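Local coordinates for glucose-inhibited division protein A-related protein, probable oxidoreductase (Thermus thermophilus, PDB 2CUL) that binds FAD in a Rossmann-type fold and is probably an oxidoreductase, a small form of the glucose-inhibited division protein A (GidA) family, at residues A[3-8]-A[26-31]; A[30-35]-A[89-94]; A[115-120]-A[199-204]. All coordinates share one frame; numbering follows the deposited sequence.

Contact 1. Residues A[3-8]-A[26-31]; sequences AYQVLI and GVRVGL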
# COMPACT_ATOMS: atom_id res chain seq x y z
N ALA A 3 -14.33 -9.51 10.89
CA ALA A 3 -15.14 -8.45 10.31
C ALA A 3 -14.65 -8.16 8.90
O ALA A 3 -15.44 -8.11 7.95
CB ALA A 3 -15.05 -7.19 11.16
N TYR A 4 -13.34 -7.97 8.76
CA TYR A 4 -12.76 -7.72 7.44
C TYR A 4 -12.23 -9.03 6.88
O TYR A 4 -11.45 -9.73 7.54
CB TYR A 4 -11.59 -6.73 7.51
CG TYR A 4 -11.89 -5.38 8.12
CD1 TYR A 4 -12.97 -4.62 7.70
CD2 TYR A 4 -11.06 -4.86 9.11
CE1 TYR A 4 -13.22 -3.35 8.25
CE2 TYR A 4 -11.29 -3.61 9.67
CZ TYR A 4 -12.37 -2.86 9.23
OH TYR A 4 -12.59 -1.62 9.78
N GLN A 5 -12.65 -9.37 5.67
CA GLN A 5 -12.17 -10.59 5.03
C GLN A 5 -10.74 -10.33 4.57
O GLN A 5 -9.91 -11.24 4.55
CB GLN A 5 -13.05 -10.93 3.84
CG GLN A 5 -14.42 -11.43 4.25
CD GLN A 5 -15.33 -11.66 3.07
OE1 GLN A 5 -15.81 -10.71 2.45
NE2 GLN A 5 -15.57 -12.92 2.74
N VAL A 6 -10.47 -9.08 4.22
CA VAL A 6 -9.14 -8.68 3.78
C VAL A 6 -8.81 -7.32 4.40
O VAL A 6 -9.58 -6.37 4.28
CB VAL A 6 -9.04 -8.54 2.24
CG1 VAL A 6 -7.62 -8.17 1.83
CG2 VAL A 6 -9.46 -9.85 1.57
N LEU A 7 -7.67 -7.25 5.09
CA LEU A 7 -7.21 -6.01 5.71
C LEU A 7 -5.99 -5.57 4.90
O LEU A 7 -5.02 -6.32 4.78
CB LEU A 7 -6.79 -6.24 7.17
CG LEU A 7 -6.08 -5.06 7.85
CD1 LEU A 7 -7.05 -3.90 8.02
CD2 LEU A 7 -5.55 -5.51 9.21
N ILE A 8 -6.06 -4.37 4.34
CA ILE A 8 -4.98 -3.84 3.53
C ILE A 8 -4.31 -2.66 4.23
O ILE A 8 -4.99 -1.72 4.65
CB ILE A 8 -5.51 -3.34 2.17
CG1 ILE A 8 -6.23 -4.48 1.45
CG2 ILE A 8 -4.36 -2.81 1.31
CD1 ILE A 8 -7.03 -4.02 0.23
N GLY A 26 -18.10 -7.24 -3.50
CA GLY A 26 -18.75 -7.44 -2.21
C GLY A 26 -17.90 -7.93 -1.06
O GLY A 26 -18.42 -8.22 0.02
N VAL A 27 -16.59 -8.05 -1.27
CA VAL A 27 -15.70 -8.50 -0.22
C VAL A 27 -15.62 -7.43 0.86
O VAL A 27 -15.52 -6.24 0.56
CB VAL A 27 -14.29 -8.78 -0.77
CG1 VAL A 27 -13.36 -9.23 0.36
CG2 VAL A 27 -14.36 -9.86 -1.84
N ARG A 28 -15.69 -7.85 2.12
CA ARG A 28 -15.60 -6.92 3.25
C ARG A 28 -14.14 -6.54 3.40
O ARG A 28 -13.32 -7.32 3.89
CB ARG A 28 -16.11 -7.58 4.53
CG ARG A 28 -17.58 -7.96 4.48
CD ARG A 28 -17.99 -8.69 5.74
NE ARG A 28 -17.16 -9.87 5.95
CZ ARG A 28 -17.18 -10.62 7.05
NH1 ARG A 28 -17.99 -10.31 8.05
NH2 ARG A 28 -16.39 -11.68 7.14
N VAL A 29 -13.81 -5.32 2.98
CA VAL A 29 -12.44 -4.84 3.04
C VAL A 29 -12.18 -3.72 4.04
O VAL A 29 -12.96 -2.78 4.16
CB VAL A 29 -11.97 -4.33 1.67
CG1 VAL A 29 -10.53 -3.84 1.74
CG2 VAL A 29 -12.11 -5.43 0.63
N GLY A 30 -11.07 -3.85 4.75
CA GLY A 30 -10.66 -2.82 5.68
C GLY A 30 -9.39 -2.25 5.08
O GLY A 30 -8.42 -2.97 4.88
N LEU A 31 -9.40 -0.95 4.77
CA LEU A 31 -8.24 -0.29 4.19
C LEU A 31 -7.67 0.66 5.23
O LEU A 31 -8.21 1.75 5.46
CB LEU A 31 -8.64 0.47 2.92
CG LEU A 31 -7.54 1.19 2.15
CD1 LEU A 31 -6.39 0.22 1.82
CD2 LEU A 31 -8.13 1.77 0.87
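Gln5 reaches across to Arg28 and grips its backbone. OE1 of Gln5 accepts the N-H of Arg28 at 2.9 Å. The bond is almost straight, at 171°, and the donor lies in the amide plane on a lone pair of OE1. In return, Gln5 N donates to Arg28 O at 2.8 Å, so one residue uses both its backbone and its side chain. A second, weak bond to Arg28 O comes from Val6 N. The side chains of Gln5 and Arg28 cross at about a right angle. Gln5 CG sits at the edge of the guanidinium, 3.5 Å from Arg28 NH2. Ala3 O lies over one guanidinium face without hydrogen bonding to it.

The Tyr4 ring lies on the sheet face opposite Val6 and Ile8. Its CG is anti to the carbonyl carbon (chi1 -57°), and the ring lies over Gly30. Gly30 CA stands 3.6 Å from the centroid of the Tyr4 ring, over its face, in a CH-pi contact. Tyr4 OH is hydrogen-bonded to His85.

Further along, the strands pair in parallel. Gly30 N donates to Val6 O at 3.0 Å, and Ile8 N to Gly30 O at 2.8 Å. Val6, Ile8, Val29 and Leu31 share one sheet face. There Ile8 CD1 meets Val29 CG1 at 3.8 Å, and Leu31 CD1 touches CB and CG2 of Ile8. From helix 13-24, Leu22 touches Val6 and Val29, and Thr18 and Ala19 touch Ile8. Leu31 packs on Leu84 and Leu86. Strand 6-9, that helix and strand 29-33 form the first beta-alpha-beta unit of the Rossmann fold. Gly26, with positive phi, closes the helix in a Schellman motif. Both backbone polar atoms of Arg28 are thus bonded by Gln5, which secures the pairing before the regular ladder starts.

Contact 2. Residues A[30-35]-A[89-94]; sequences GLLTQS and ATATGL. With FAD (flavin-adenine dinucleotide), chain B.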
# COMPACT_ATOMS: atom_id res chain seq x y z
N GLY A 30 -11.07 -3.85 4.75
CA GLY A 30 -10.66 -2.82 5.68
C GLY A 30 -9.39 -2.25 5.08
O GLY A 30 -8.42 -2.97 4.88
N LEU A 31 -9.40 -0.95 4.77
CA LEU A 31 -8.24 -0.29 4.19
C LEU A 31 -7.67 0.66 5.23
O LEU A 31 -8.21 1.75 5.46
CB LEU A 31 -8.64 0.47 2.92
CG LEU A 31 -7.54 1.19 2.15
CD1 LEU A 31 -6.39 0.22 1.82
CD2 LEU A 31 -8.13 1.77 0.87
N LEU A 32 -6.57 0.23 5.84
CA LEU A 32 -5.90 0.99 6.89
C LEU A 32 -4.75 1.80 6.30
O LEU A 32 -3.95 1.27 5.53
CB LEU A 32 -5.38 0.01 7.94
CG LEU A 32 -4.61 0.47 9.18
CD1 LEU A 32 -4.64 -0.66 10.22
CD2 LEU A 32 -3.18 0.84 8.82
N THR A 33 -4.66 3.08 6.65
CA THR A 33 -3.58 3.91 6.12
C THR A 33 -3.21 4.99 7.14
O THR A 33 -4.07 5.53 7.83
CB THR A 33 -4.00 4.49 4.74
OG1 THR A 33 -2.83 4.74 3.96
CG2 THR A 33 -4.81 5.77 4.91
N GLN A 34 -1.91 5.30 7.24
CA GLN A 34 -1.46 6.26 8.24
C GLN A 34 -1.93 7.70 8.09
O GLN A 34 -2.07 8.41 9.09
CB GLN A 34 0.07 6.24 8.35
CG GLN A 34 0.84 6.53 7.09
CD GLN A 34 2.32 6.20 7.25
OE1 GLN A 34 2.68 5.33 8.04
NE2 GLN A 34 3.17 6.89 6.50
N SER A 35 -2.20 8.13 6.87
CA SER A 35 -2.66 9.49 6.66
C SER A 35 -3.74 9.54 5.59
O SER A 35 -3.48 9.27 4.42
CB SER A 35 -1.50 10.40 6.24
OG SER A 35 -1.96 11.72 6.02
N ALA A 89 -4.86 4.78 10.67
CA ALA A 89 -4.14 4.08 11.72
C ALA A 89 -2.73 3.87 11.20
O ALA A 89 -2.52 3.79 9.99
CB ALA A 89 -4.80 2.74 12.03
N THR A 90 -1.77 3.82 12.11
CA THR A 90 -0.37 3.62 11.73
C THR A 90 0.07 2.22 12.14
O THR A 90 0.26 1.95 13.32
CB THR A 90 0.54 4.64 12.42
OG1 THR A 90 0.07 5.97 12.14
CG2 THR A 90 1.97 4.51 11.90
N ALA A 91 0.22 1.32 11.16
CA ALA A 91 0.64 -0.04 11.46
C ALA A 91 2.06 -0.02 12.01
O ALA A 91 2.96 0.58 11.43
CB ALA A 91 0.57 -0.91 10.20
N THR A 92 2.25 -0.70 13.14
CA THR A 92 3.56 -0.74 13.78
C THR A 92 4.13 -2.15 13.90
O THR A 92 5.28 -2.33 14.30
CB THR A 92 3.49 -0.13 15.19
OG1 THR A 92 2.47 -0.80 15.95
CG2 THR A 92 3.17 1.36 15.12
N GLY A 93 3.32 -3.15 13.57
CA GLY A 93 3.79 -4.52 13.66
C GLY A 93 2.73 -5.52 13.26
O GLY A 93 1.57 -5.16 13.05
N LEU A 94 3.12 -6.78 13.14
CA LEU A 94 2.18 -7.82 12.75
C LEU A 94 1.55 -8.51 13.95
O LEU A 94 2.24 -8.86 14.91
CB LEU A 94 2.90 -8.87 11.89
CG LEU A 94 3.62 -8.39 10.63
CD1 LEU A 94 4.17 -9.59 9.87
CD2 LEU A 94 2.66 -7.60 9.74
PA FAD B . 2.14 4.29 -2.24
O1A FAD B . 3.29 5.09 -1.79
O2A FAD B . 1.27 4.79 -3.34
O5B FAD B . 1.19 3.98 -1.00
C5B FAD B . 1.74 3.47 0.22
C4B FAD B . 0.74 3.83 1.31
O4B FAD B . 1.08 3.06 2.46
C3B FAD B . 0.77 5.31 1.75
O3B FAD B . -0.52 5.88 1.77
C2B FAD B . 1.42 5.24 3.10
O2B FAD B . 1.16 6.32 3.97
C1B FAD B . 0.94 3.88 3.60
N9A FAD B . 1.74 3.30 4.68
C8A FAD B . 3.08 2.99 4.64
N7A FAD B . 3.50 2.46 5.79
C5A FAD B . 2.38 2.44 6.59
C6A FAD B . 2.18 2.00 7.92
N6A FAD B . 3.14 1.49 8.68
N1A FAD B . 0.91 2.11 8.45
C2A FAD B . -0.11 2.64 7.69
N3A FAD B . 0.02 3.08 6.41
C4A FAD B . 1.28 2.96 5.91
N1 FAD B . 5.69 6.14 -10.56
C2 FAD B . 5.10 6.86 -11.58
O2 FAD B . 4.35 6.33 -12.36
N3 FAD B . 5.40 8.22 -11.68
C4 FAD B . 6.25 8.90 -10.84
O4 FAD B . 6.46 10.13 -10.99
C4X FAD B . 6.85 8.16 -9.80
N5 FAD B . 7.73 8.78 -8.92
C5X FAD B . 8.32 8.06 -7.90
C6 FAD B . 9.20 8.70 -7.02
C7 FAD B . 9.83 8.02 -5.96
C7M FAD B . 10.76 8.78 -5.05
C8 FAD B . 9.55 6.62 -5.79
C8M FAD B . 10.18 5.82 -4.68
C9 FAD B . 8.67 5.95 -6.68
C9A FAD B . 8.04 6.64 -7.75
N10 FAD B . 7.14 6.01 -8.67
C10 FAD B . 6.55 6.77 -9.69
C1' FAD B . 6.81 4.53 -8.58
C2' FAD B . 5.42 4.10 -8.04
O2' FAD B . 4.46 4.31 -9.04
C3' FAD B . 5.01 4.86 -6.77
O3' FAD B . 5.96 4.67 -5.72
C4' FAD B . 3.65 4.40 -6.20
O4' FAD B . 3.17 5.32 -5.22
C5' FAD B . 3.81 2.99 -5.61
O5' FAD B . 2.53 2.53 -5.12
P FAD B . 2.37 1.79 -3.73
O1P FAD B . 0.93 1.46 -3.66
O2P FAD B . 3.32 0.64 -3.61
O3P FAD B . 2.76 2.85 -2.64
O HOH W 1 0.52 8.37 11.07
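Gln34 and Thr90 meet where the two segments flank the adenine of FAD. Gln34 CB lies 3.8 Å from Thr90 OG1 and also touches C2A and N3A of the adenine. CG sits between the backbone N and the carbonyl carbon (chi1 58°), and it approaches FAD O2B at 3.1 Å. CD lies near O2B and C4A. At the tip, OE1 comes close to C5A and C6A of the base, while NE2 lies 3.3 Å from ribose O2B. The side chain thus lies over one face of the adenine.

Next to it, Ala89 N donates to Thr33 O at 3.0 Å, coming from above the carbonyl plane. Leu32 CG packs on Ala89 CB at 3.6 Å, and Leu32 CD2 touches Ala89 O and the adenine C2A. One water joins Gln34 O to Thr90 OG1. Thr33 OG1 accepts from Ala11 N, in what is probably the Rossmann-type glycine-rich loop.

These residues form the adenine end of the FAD pocket, at the end of strand 29-33. Ala91 pairs with the N1A/N6A (Watson-Crick) edge. Its N donates to FAD N1A at 2.9 Å, and its O accepts from FAD N6A at 2.9 Å. This backbone pairing matches one acceptor and one donor of the base, which suits recognition of adenine.

Contact 3. Residues A[115-120]-A[199-204]; sequences EKVVLA and EGLYAV. With FAD (flavin-adenine dinucleotide), chain B.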
# COMPACT_ATOMS: atom_id res chain seq x y z
N GLU A 115 -8.90 -11.52 7.91
CA GLU A 115 -8.70 -12.94 7.63
C GLU A 115 -7.42 -13.09 6.81
O GLU A 115 -6.67 -14.06 6.97
CB GLU A 115 -9.91 -13.49 6.86
CG GLU A 115 -11.14 -13.63 7.74
CD GLU A 115 -12.38 -14.02 6.96
OE1 GLU A 115 -12.24 -14.60 5.86
OE2 GLU A 115 -13.50 -13.75 7.45
N LYS A 116 -7.19 -12.12 5.94
CA LYS A 116 -5.99 -12.08 5.13
C LYS A 116 -5.45 -10.66 5.29
O LYS A 116 -6.23 -9.70 5.28
CB LYS A 116 -6.31 -12.37 3.66
CG LYS A 116 -6.74 -13.81 3.44
CD LYS A 116 -7.03 -14.10 1.99
CE LYS A 116 -7.39 -15.57 1.80
NZ LYS A 116 -8.49 -15.98 2.72
N VAL A 117 -4.14 -10.54 5.47
CA VAL A 117 -3.52 -9.23 5.67
C VAL A 117 -2.58 -8.92 4.52
O VAL A 117 -1.70 -9.71 4.18
CB VAL A 117 -2.75 -9.19 7.01
CG1 VAL A 117 -2.08 -7.84 7.18
CG2 VAL A 117 -3.70 -9.46 8.17
N VAL A 118 -2.79 -7.76 3.91
CA VAL A 118 -2.00 -7.31 2.77
C VAL A 118 -1.16 -6.09 3.09
O VAL A 118 -1.68 -5.09 3.59
CB VAL A 118 -2.92 -6.93 1.57
CG1 VAL A 118 -2.08 -6.45 0.39
CG2 VAL A 118 -3.78 -8.12 1.17
N LEU A 119 0.13 -6.17 2.81
CA LEU A 119 1.03 -5.04 3.04
C LEU A 119 1.24 -4.36 1.68
O LEU A 119 1.72 -4.98 0.74
CB LEU A 119 2.38 -5.51 3.60
CG LEU A 119 2.33 -6.21 4.96
CD1 LEU A 119 3.75 -6.55 5.41
CD2 LEU A 119 1.65 -5.30 5.98
N ALA A 120 0.84 -3.10 1.59
CA ALA A 120 0.97 -2.31 0.37
C ALA A 120 1.53 -0.96 0.81
O ALA A 120 0.97 0.09 0.48
CB ALA A 120 -0.39 -2.13 -0.30
N GLU A 199 1.97 -17.25 7.67
CA GLU A 199 0.69 -17.60 7.05
C GLU A 199 -0.27 -16.42 7.01
O GLU A 199 -0.19 -15.53 7.86
CB GLU A 199 0.04 -18.76 7.81
CG GLU A 199 0.83 -20.05 7.78
CD GLU A 199 0.97 -20.61 6.38
OE1 GLU A 199 -0.06 -20.80 5.70
OE2 GLU A 199 2.12 -20.87 5.95
N GLY A 200 -1.16 -16.42 6.02
CA GLY A 200 -2.15 -15.37 5.86
C GLY A 200 -1.64 -13.98 5.51
O GLY A 200 -2.39 -13.01 5.60
N LEU A 201 -0.38 -13.90 5.09
CA LEU A 201 0.25 -12.63 4.77
C LEU A 201 0.53 -12.44 3.28
O LEU A 201 1.08 -13.33 2.63
CB LEU A 201 1.57 -12.51 5.54
CG LEU A 201 2.32 -11.18 5.47
CD1 LEU A 201 1.49 -10.08 6.11
CD2 LEU A 201 3.65 -11.32 6.19
N TYR A 202 0.16 -11.28 2.76
CA TYR A 202 0.36 -10.94 1.35
C TYR A 202 1.04 -9.58 1.24
O TYR A 202 1.03 -8.80 2.18
CB TYR A 202 -1.00 -10.87 0.64
CG TYR A 202 -1.76 -12.17 0.67
CD1 TYR A 202 -1.70 -13.05 -0.41
CD2 TYR A 202 -2.53 -12.52 1.78
CE1 TYR A 202 -2.38 -14.26 -0.37
CE2 TYR A 202 -3.21 -13.73 1.82
CZ TYR A 202 -3.13 -14.60 0.74
OH TYR A 202 -3.80 -15.80 0.78
N ALA A 203 1.63 -9.30 0.08
CA ALA A 203 2.27 -8.02 -0.16
C ALA A 203 2.08 -7.66 -1.63
O ALA A 203 2.04 -8.54 -2.49
CB ALA A 203 3.75 -8.10 0.18
N VAL A 204 1.95 -6.37 -1.91
CA VAL A 204 1.74 -5.91 -3.28
C VAL A 204 2.31 -4.51 -3.48
O VAL A 204 2.46 -3.75 -2.52
CB VAL A 204 0.22 -5.91 -3.60
CG1 VAL A 204 -0.50 -4.86 -2.76
CG2 VAL A 204 -0.01 -5.66 -5.08
PA FAD B . 2.14 4.29 -2.24
O1A FAD B . 3.29 5.09 -1.79
O2A FAD B . 1.27 4.79 -3.34
O5B FAD B . 1.19 3.98 -1.00
C5B FAD B . 1.74 3.47 0.22
C4B FAD B . 0.74 3.83 1.31
O4B FAD B . 1.08 3.06 2.46
C3B FAD B . 0.77 5.31 1.75
O3B FAD B . -0.52 5.88 1.77
C2B FAD B . 1.42 5.24 3.10
O2B FAD B . 1.16 6.32 3.97
C1B FAD B . 0.94 3.88 3.60
N9A FAD B . 1.74 3.30 4.68
C8A FAD B . 3.08 2.99 4.64
N7A FAD B . 3.50 2.46 5.79
C5A FAD B . 2.38 2.44 6.59
C6A FAD B . 2.18 2.00 7.92
N6A FAD B . 3.14 1.49 8.68
N1A FAD B . 0.91 2.11 8.45
C2A FAD B . -0.11 2.64 7.69
N3A FAD B . 0.02 3.08 6.41
C4A FAD B . 1.28 2.96 5.91
N1 FAD B . 5.69 6.14 -10.56
C2 FAD B . 5.10 6.86 -11.58
O2 FAD B . 4.35 6.33 -12.36
N3 FAD B . 5.40 8.22 -11.68
C4 FAD B . 6.25 8.90 -10.84
O4 FAD B . 6.46 10.13 -10.99
C4X FAD B . 6.85 8.16 -9.80
N5 FAD B . 7.73 8.78 -8.92
C5X FAD B . 8.32 8.06 -7.90
C6 FAD B . 9.20 8.70 -7.02
C7 FAD B . 9.83 8.02 -5.96
C7M FAD B . 10.76 8.78 -5.05
C8 FAD B . 9.55 6.62 -5.79
C8M FAD B . 10.18 5.82 -4.68
C9 FAD B . 8.67 5.95 -6.68
C9A FAD B . 8.04 6.64 -7.75
N10 FAD B . 7.14 6.01 -8.67
C10 FAD B . 6.55 6.77 -9.69
C1' FAD B . 6.81 4.53 -8.58
C2' FAD B . 5.42 4.10 -8.04
O2' FAD B . 4.46 4.31 -9.04
C3' FAD B . 5.01 4.86 -6.77
O3' FAD B . 5.96 4.67 -5.72
C4' FAD B . 3.65 4.40 -6.20
O4' FAD B . 3.17 5.32 -5.22
C5' FAD B . 3.81 2.99 -5.61
O5' FAD B . 2.53 2.53 -5.12
P FAD B . 2.37 1.79 -3.73
O1P FAD B . 0.93 1.46 -3.66
O2P FAD B . 3.32 0.64 -3.61
O3P FAD B . 2.76 2.85 -2.64
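Val118 and Val204 pack through their CG1 methyls at 3.9 Å, near the buried end of two parallel strands. Val204 CG1 lies between its backbone N and carbonyl carbon (chi1 66°), and also meets Ala120 CB at 3.7 Å. Val118 CG2 rests on Tyr202 CB. Leu223 of helix 213-230 covers both valines. The opposite face carries Val117, Leu119, Leu201 and Ala203. Leu201 CD1 reaches Leu119 CG at 4.1 Å there, and Val101 covers Val117 and Leu201.

Four backbone bonds tie the strands. Val117 N donates to Gly200 O at 3.0 Å, Tyr202 N to Val117 O, Leu119 N to Tyr202 O, and Val204 N to Leu119 O. Strand 201-203 is the outermost strand on this side of the Rossmann-type sheet, and strand 116-119 lies between it and strand 6-9.

The other end is partly exposed through Lys116, while Tyr202 stays buried. The aliphatic chain of Lys116 crosses Tyr202 obliquely, with CD 3.8 Å from Tyr202 CE2 and CE 3.7 Å from Tyr202 OH. The tip of the lysine then leads away from the strand pair. The Tyr202 ring turns one edge to Val117 O, and Leu227 touches both Lys116 and Tyr202. Gly200 has positive phi, which favours glycine. At the far, buried end, Ala120 O comes within 3.5 Å of FAD C5B.

How the contacts relate
All three contacts belong to one mixed sheet. Contacts 1 and 2 share Gly30 and Leu31 on strand 29-33. Contacts 1 and 3 are joined through strands 6-9 and 116-119, where Leu7 probably hydrogen-bonds to Lys116 and Val118. Contacts 2 and 3 are buried, while contact 1 is partly exposed at its start. Contacts 1 and 3 are regular parallel pairings with apolar faces, each with a polar end. Contact 2 has a single direct hydrogen bond between its segments and is completed by the adenine and a bridging water. FAD meets the end of strand 29-33, Ala91 within strand 84-97, and Ala120 just after strand 116-119.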